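Local coordinates for thiol transferase (Phanerochaete chrysosporium, PDB 4F0B), which is a glutathione transferase of the Ure2p class that binds oxidized glutathione disulfide and probably acts in glutathione-dependent thiol transfer, at residues A[45-48]-A[49-52]; A[132-135]-A[136-140]. All blocks are in the same frame, centred on the assembly; numbering follows the deposited sequence.

Contact 1 (A[45-48]-A[49-52]). With GDS (oxidized glutathione disulfide), chain C.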
loop_
_atom_site.group_PDB
_atom_site.type_symbol
_atom_site.label_atom_id
_atom_site.label_comp_id
_atom_site.label_asym_id
_atom_site.label_seq_id
_atom_site.Cartn_x
_atom_site.Cartn_y
_atom_site.Cartn_z
ATOM N N ILE A 45 6.053 11.909 -16.823
ATOM C CA ILE A 45 5.497 10.579 -16.563
ATOM C C ILE A 45 4.905 10.006 -17.839
ATOM O O ILE A 45 4.155 9.032 -17.785
ATOM C CB ILE A 45 4.399 10.602 -15.461
ATOM C CG1 ILE A 45 3.256 11.504 -15.897
ATOM C CG2 ILE A 45 5.030 11.065 -14.156
ATOM C CD1 ILE A 45 1.991 11.364 -15.029
ATOM N N ARG A 46 5.240 10.598 -18.990
ATOM C CA ARG A 46 4.653 10.152 -20.260
ATOM C C ARG A 46 5.540 9.144 -20.976
ATOM O O ARG A 46 6.745 9.394 -21.187
ATOM C CB ARG A 46 4.453 11.344 -21.200
ATOM C CG ARG A 46 3.725 12.501 -20.571
ATOM C CD ARG A 46 3.250 13.446 -21.619
ATOM N NE ARG A 46 4.290 13.786 -22.583
ATOM C CZ ARG A 46 4.025 14.227 -23.810
ATOM N NH1 ARG A 46 5.013 14.498 -24.651
ATOM N NH2 ARG A 46 2.760 14.339 -24.215
ATOM N N ASP A 47 4.956 8.019 -21.380
ATOM C CA ASP A 47 5.684 7.046 -22.186
ATOM C C ASP A 47 6.246 7.656 -23.493
ATOM O O ASP A 47 7.294 7.231 -23.972
ATOM C CB ASP A 47 4.792 5.829 -22.516
ATOM C CG ASP A 47 4.441 4.999 -21.290
ATOM O OD1 ASP A 47 5.080 5.151 -20.231
ATOM O OD2 ASP A 47 3.516 4.141 -21.381
ATOM N N ALA A 48 5.553 8.632 -24.076
ATOM C CA ALA A 48 6.008 9.250 -25.319
ATOM C C ALA A 48 7.348 9.959 -25.136
ATOM O O ALA A 48 8.052 10.202 -26.114
ATOM C CB ALA A 48 4.988 10.236 -25.816
ATOM N N ASP A 49 7.688 10.295 -23.885
ATOM C CA ASP A 49 8.940 11.009 -23.619
ATOM C C ASP A 49 10.099 10.096 -23.266
ATOM O O ASP A 49 11.222 10.579 -23.111
ATOM C CB ASP A 49 8.752 11.997 -22.474
ATOM C CG ASP A 49 7.803 13.114 -22.827
ATOM O OD1 ASP A 49 7.684 13.461 -24.028
ATOM O OD2 ASP A 49 7.160 13.653 -21.902
ATOM N N ILE A 50 9.854 8.798 -23.125
ATOM C CA ILE A 50 10.916 7.862 -22.764
ATOM C C ILE A 50 12.117 7.974 -23.712
ATOM O O ILE A 50 11.967 7.917 -24.936
ATOM C CB ILE A 50 10.393 6.405 -22.705
ATOM C CG1 ILE A 50 9.397 6.253 -21.551
ATOM C CG2 ILE A 50 11.555 5.422 -22.618
ATOM C CD1 ILE A 50 8.684 4.858 -21.488
ATOM N N GLY A 51 13.295 8.205 -23.123
ATOM C CA GLY A 51 14.525 8.391 -23.877
ATOM C C GLY A 51 14.771 9.749 -24.524
ATOM O O GLY A 51 15.867 9.988 -25.059
ATOM N N LYS A 52 13.782 10.642 -24.458
ATOM C CA LYS A 52 13.794 11.912 -25.188
ATOM C C LYS A 52 13.935 13.134 -24.276
ATOM O O LYS A 52 14.154 14.255 -24.744
ATOM C CB LYS A 52 12.486 12.077 -25.965
ATOM C CG LYS A 52 12.279 11.106 -27.116
ATOM C CD LYS A 52 10.797 11.099 -27.507
ATOM C CE LYS A 52 10.584 10.772 -28.971
ATOM N NZ LYS A 52 11.259 9.512 -29.417
HETATM N N1 GDS C . 2.332 3.203 -5.570
HETATM C CA1 GDS C . 3.052 4.391 -6.126
HETATM C C1 GDS C . 3.061 5.495 -5.035
HETATM O OE1 GDS C . 2.136 5.509 -4.193
HETATM O OE2 GDS C . 4.009 6.303 -5.048
HETATM C CB1 GDS C . 2.292 4.919 -7.353
HETATM C CG1 GDS C . 3.040 6.073 -8.046
HETATM C CD1 GDS C . 2.418 6.332 -9.411
HETATM O O1 GDS C . 1.446 5.743 -9.867
HETATM N N2 GDS C . 3.083 7.265 -10.170
HETATM C CA2 GDS C . 2.633 7.666 -11.510
HETATM C C2 GDS C . 3.793 7.566 -12.475
HETATM O O2 GDS C . 4.949 7.951 -12.160
HETATM C CB2 GDS C . 2.125 9.105 -11.562
HETATM S SG2 GDS C . 0.814 9.485 -10.398
HETATM N N3 GDS C . 3.471 7.059 -13.681
HETATM C CA3 GDS C . 4.507 6.950 -14.713
HETATM C C3 GDS C . 4.562 5.603 -15.334
HETATM O OE3 GDS C . 5.451 5.435 -16.192
HETATM O OE4 GDS C . 3.748 4.716 -14.958
HETATM N N4 GDS C . -1.366 5.095 -9.866
HETATM C CA4 GDS C . -1.942 3.987 -9.124
HETATM C C4 GDS C . -1.645 4.026 -7.588
HETATM O OE5 GDS C . -1.372 5.111 -7.034
HETATM O OE6 GDS C . -1.710 2.928 -7.008
HETATM C C5 GDS C . -2.000 5.571 -10.941
HETATM O O5 GDS C . -3.088 5.096 -11.342
HETATM C CA5 GDS C . -1.329 6.714 -11.684
HETATM N N5 GDS C . -1.517 6.539 -13.144
HETATM C CB5 GDS C . -1.974 8.012 -11.148
HETATM S SG5 GDS C . -1.103 9.455 -11.749
HETATM C CA6 GDS C . 0.531 3.987 -15.807
HETATM C C6 GDS C . -0.677 3.070 -16.090
HETATM O OE7 GDS C . -1.427 2.768 -15.135
HETATM O OE8 GDS C . -0.794 2.636 -17.263
HETATM N N6 GDS C . 1.671 3.469 -16.561
HETATM C CB6 GDS C . 0.221 5.453 -16.246
HETATM C CG6 GDS C . -0.875 6.210 -15.438
HETATM C CD6 GDS C . -0.460 6.395 -14.007
HETATM O O6 GDS C . 0.689 6.387 -13.594
#
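R46 reaches forward three residues to D49 and grips its carboxylate side-on, NE on one oxygen and NH1 on the other. Followed outward, the arginine begins with CB 3.6 Å from D49 OD2. CG and CD run on past the same oxygen. The bend at chi3 (-48°) then turns the guanidinium edge toward the carboxylate. R46 NE donates to D49 OD2 at 3.0 Å in an almost straight bond (174°); the oxygen lies in the guanidinium plane but is itself met from above the carboxylate plane. R46 NH1 closes the salt bridge on the syn side of D49 OD1 at 2.9 Å. The two flat groups are therefore not coplanar, their planes standing 48° apart. D49 OD2 also accepts a hydrogen bond from S44 OG, so the acid also holds S44, just ahead of the turn. Along the backbone, D49 N donates to R46 O at 3.0 Å and I50 N to D47 O at 3.1 Å, successive i to i+3 bonds of a short 3-10 turn. I50 lies alongside D47, with I50 CD1 3.8 Å from D47 OD1. At the start of the turn, I45 CG2 comes within 3.7 Å of O2 of the bound glutathione disulfide and I45 packs on I71. This exposed turn belongs to the loop between strand 38-42, at one edge of the thioredoxin-like sheet, and helix 60-63.

Contact 2 (A[132-135]-A[136-140])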
loop_
_atom_site.group_PDB
_atom_site.type_symbol
_atom_site.label_atom_id
_atom_site.label_comp_id
_atom_site.label_asym_id
_atom_site.label_seq_id
_atom_site.Cartn_x
_atom_site.Cartn_y
_atom_site.Cartn_z
ATOM N N GLN A 132 -7.282 3.043 -11.780
ATOM C CA GLN A 132 -7.787 2.229 -12.898
ATOM C C GLN A 132 -9.035 2.881 -13.452
ATOM O O GLN A 132 -9.253 2.849 -14.668
ATOM C CB GLN A 132 -8.089 0.790 -12.475
ATOM C CG GLN A 132 -6.873 0.010 -11.905
ATOM C CD GLN A 132 -5.556 0.383 -12.551
ATOM O OE1 GLN A 132 -5.292 0.059 -13.721
ATOM N NE2 GLN A 132 -4.723 1.077 -11.796
ATOM N N ALA A 133 -9.887 3.429 -12.576
ATOM C CA ALA A 133 -11.057 4.154 -13.072
ATOM C C ALA A 133 -10.648 5.310 -13.977
ATOM O O ALA A 133 -11.198 5.493 -15.051
ATOM C CB ALA A 133 -11.892 4.673 -11.903
ATOM N N ASN A 134 -9.618 6.055 -13.558
ATOM C CA ASN A 134 -9.138 7.140 -14.395
ATOM C C ASN A 134 -8.591 6.592 -15.695
ATOM O O ASN A 134 -8.854 7.152 -16.769
ATOM C CB ASN A 134 -8.023 7.879 -13.674
ATOM C CG ASN A 134 -8.540 8.835 -12.612
ATOM O OD1 ASN A 134 -9.746 9.010 -12.437
ATOM N ND2 ASN A 134 -7.596 9.447 -11.875
ATOM N N HIS A 135 -7.852 5.481 -15.619
ATOM C CA HIS A 135 -7.317 4.929 -16.869
ATOM C C HIS A 135 -8.446 4.619 -17.868
ATOM O O HIS A 135 -8.449 5.098 -18.990
ATOM C CB HIS A 135 -6.507 3.659 -16.652
ATOM C CG HIS A 135 -5.955 3.150 -17.944
ATOM N ND1 HIS A 135 -4.918 3.792 -18.589
ATOM C CD2 HIS A 135 -6.358 2.152 -18.768
ATOM C CE1 HIS A 135 -4.678 3.182 -19.733
ATOM N NE2 HIS A 135 -5.543 2.191 -19.872
ATOM N N PHE A 136 -9.435 3.852 -17.436
ATOM C CA PHE A 136 -10.474 3.424 -18.374
ATOM C C PHE A 136 -11.439 4.546 -18.761
ATOM O O PHE A 136 -11.889 4.605 -19.898
ATOM C CB PHE A 136 -11.204 2.188 -17.842
ATOM C CG PHE A 136 -10.384 0.938 -17.924
ATOM C CD1 PHE A 136 -10.168 0.310 -19.150
ATOM C CD2 PHE A 136 -9.800 0.434 -16.769
ATOM C CE1 PHE A 136 -9.394 -0.869 -19.226
ATOM C CE2 PHE A 136 -9.025 -0.724 -16.828
ATOM C CZ PHE A 136 -8.817 -1.372 -18.053
ATOM N N ASN A 137 -11.739 5.431 -17.815
ATOM C CA ASN A 137 -12.739 6.454 -18.088
ATOM C C ASN A 137 -12.146 7.665 -18.801
ATOM O O ASN A 137 -12.850 8.327 -19.565
ATOM C CB ASN A 137 -13.390 6.872 -16.778
ATOM C CG ASN A 137 -14.738 7.533 -16.980
ATOM O OD1 ASN A 137 -15.460 7.231 -17.935
ATOM N ND2 ASN A 137 -15.087 8.433 -16.068
ATOM N N LEU A 138 -10.874 7.955 -18.566
ATOM C CA LEU A 138 -10.300 9.214 -19.026
ATOM C C LEU A 138 -9.207 9.041 -20.071
ATOM O O LEU A 138 -9.053 9.907 -20.921
ATOM C CB LEU A 138 -9.692 10.015 -17.850
ATOM C CG LEU A 138 -10.560 10.210 -16.584
ATOM C CD1 LEU A 138 -9.804 11.019 -15.480
ATOM C CD2 LEU A 138 -11.862 10.896 -16.923
ATOM N N TYR A 139 -8.410 7.973 -19.982
ATOM C CA TYR A 139 -7.157 7.948 -20.765
ATOM C C TYR A 139 -7.027 6.829 -21.787
ATOM O O TYR A 139 -6.285 6.995 -22.751
ATOM C CB TYR A 139 -5.945 7.916 -19.815
ATOM C CG TYR A 139 -5.879 9.111 -18.903
ATOM C CD1 TYR A 139 -5.759 10.393 -19.429
ATOM C CD2 TYR A 139 -5.964 8.971 -17.533
ATOM C CE1 TYR A 139 -5.694 11.508 -18.593
ATOM C CE2 TYR A 139 -5.917 10.053 -16.690
ATOM C CZ TYR A 139 -5.791 11.319 -17.234
ATOM O OH TYR A 139 -5.731 12.418 -16.403
ATOM N N ALA A 140 -7.705 5.697 -21.577
ATOM C CA ALA A 140 -7.556 4.555 -22.498
ATOM C C ALA A 140 -8.014 4.929 -23.894
ATOM O O ALA A 140 -8.998 5.665 -24.034
ATOM C CB ALA A 140 -8.368 3.360 -22.012
#
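The imidazole of H135 points its edge at the face of F136, a T-shaped pair of adjacent residues with centroids 5.2 Å apart and planes at 84°. H135 CD2 is the atom over the middle of the phenyl ring, 4.1 Å above its plane. CG of H135 lies anti to the backbone N (chi1 -179°), whereas F136 carries its CG beside the backbone N, which brings the two rings together. A140 covers a face of the imidazole with its CA, and its CB sits 3.7 Å from H135 NE2, the nitrogen hydrogen-bonded to Y146 OH of the second subunit. With H135 replaced by an alanine, that tyrosine would probably lose this partner and a gap would open between F136 and A140. Farther round the helix N134 and L138 run side by side, N134 OD1 3.6 Å from L138 CD1; this oxygen is hydrogen-bonded to T193 OG1. L138 CB lies over the centre of one face of the Y139 ring. The backbone widens here into a pi-type turn: H135 O accepts from Y139 N at 3.0 Å and from A140 N at 2.8 Å, the latter an i to i+5 bond. This C-terminal end of helix 109-139 is flanked by helix 145-166, touched by F136 and N137, and by helix 190-193, where R192 meets L138 and Y139, while Q132, H135, F136 and A140 face the second subunit.

In the fold
Contact 1 comes first along the chain, in the loop after strand 38-42 of the N-terminal thioredoxin-like domain; contact 2 follows at the end of helix 109-139 in the helical C-terminal domain. They share no strand or helix. Their centres are 19 Å apart and their nearest atoms about 8 Å, without touching, yet both approach glutathione disulfide: I45 belongs to its pocket, and the side chain of Q132 is about 4 Å from a bound molecule. The ligand site thus draws on both domains, as in other glutathione transferases, and on the dimer, since R150 of the second subunit also binds the disulfide. Contact 2 meets that subunit, whereas contact 1 lies at the surface.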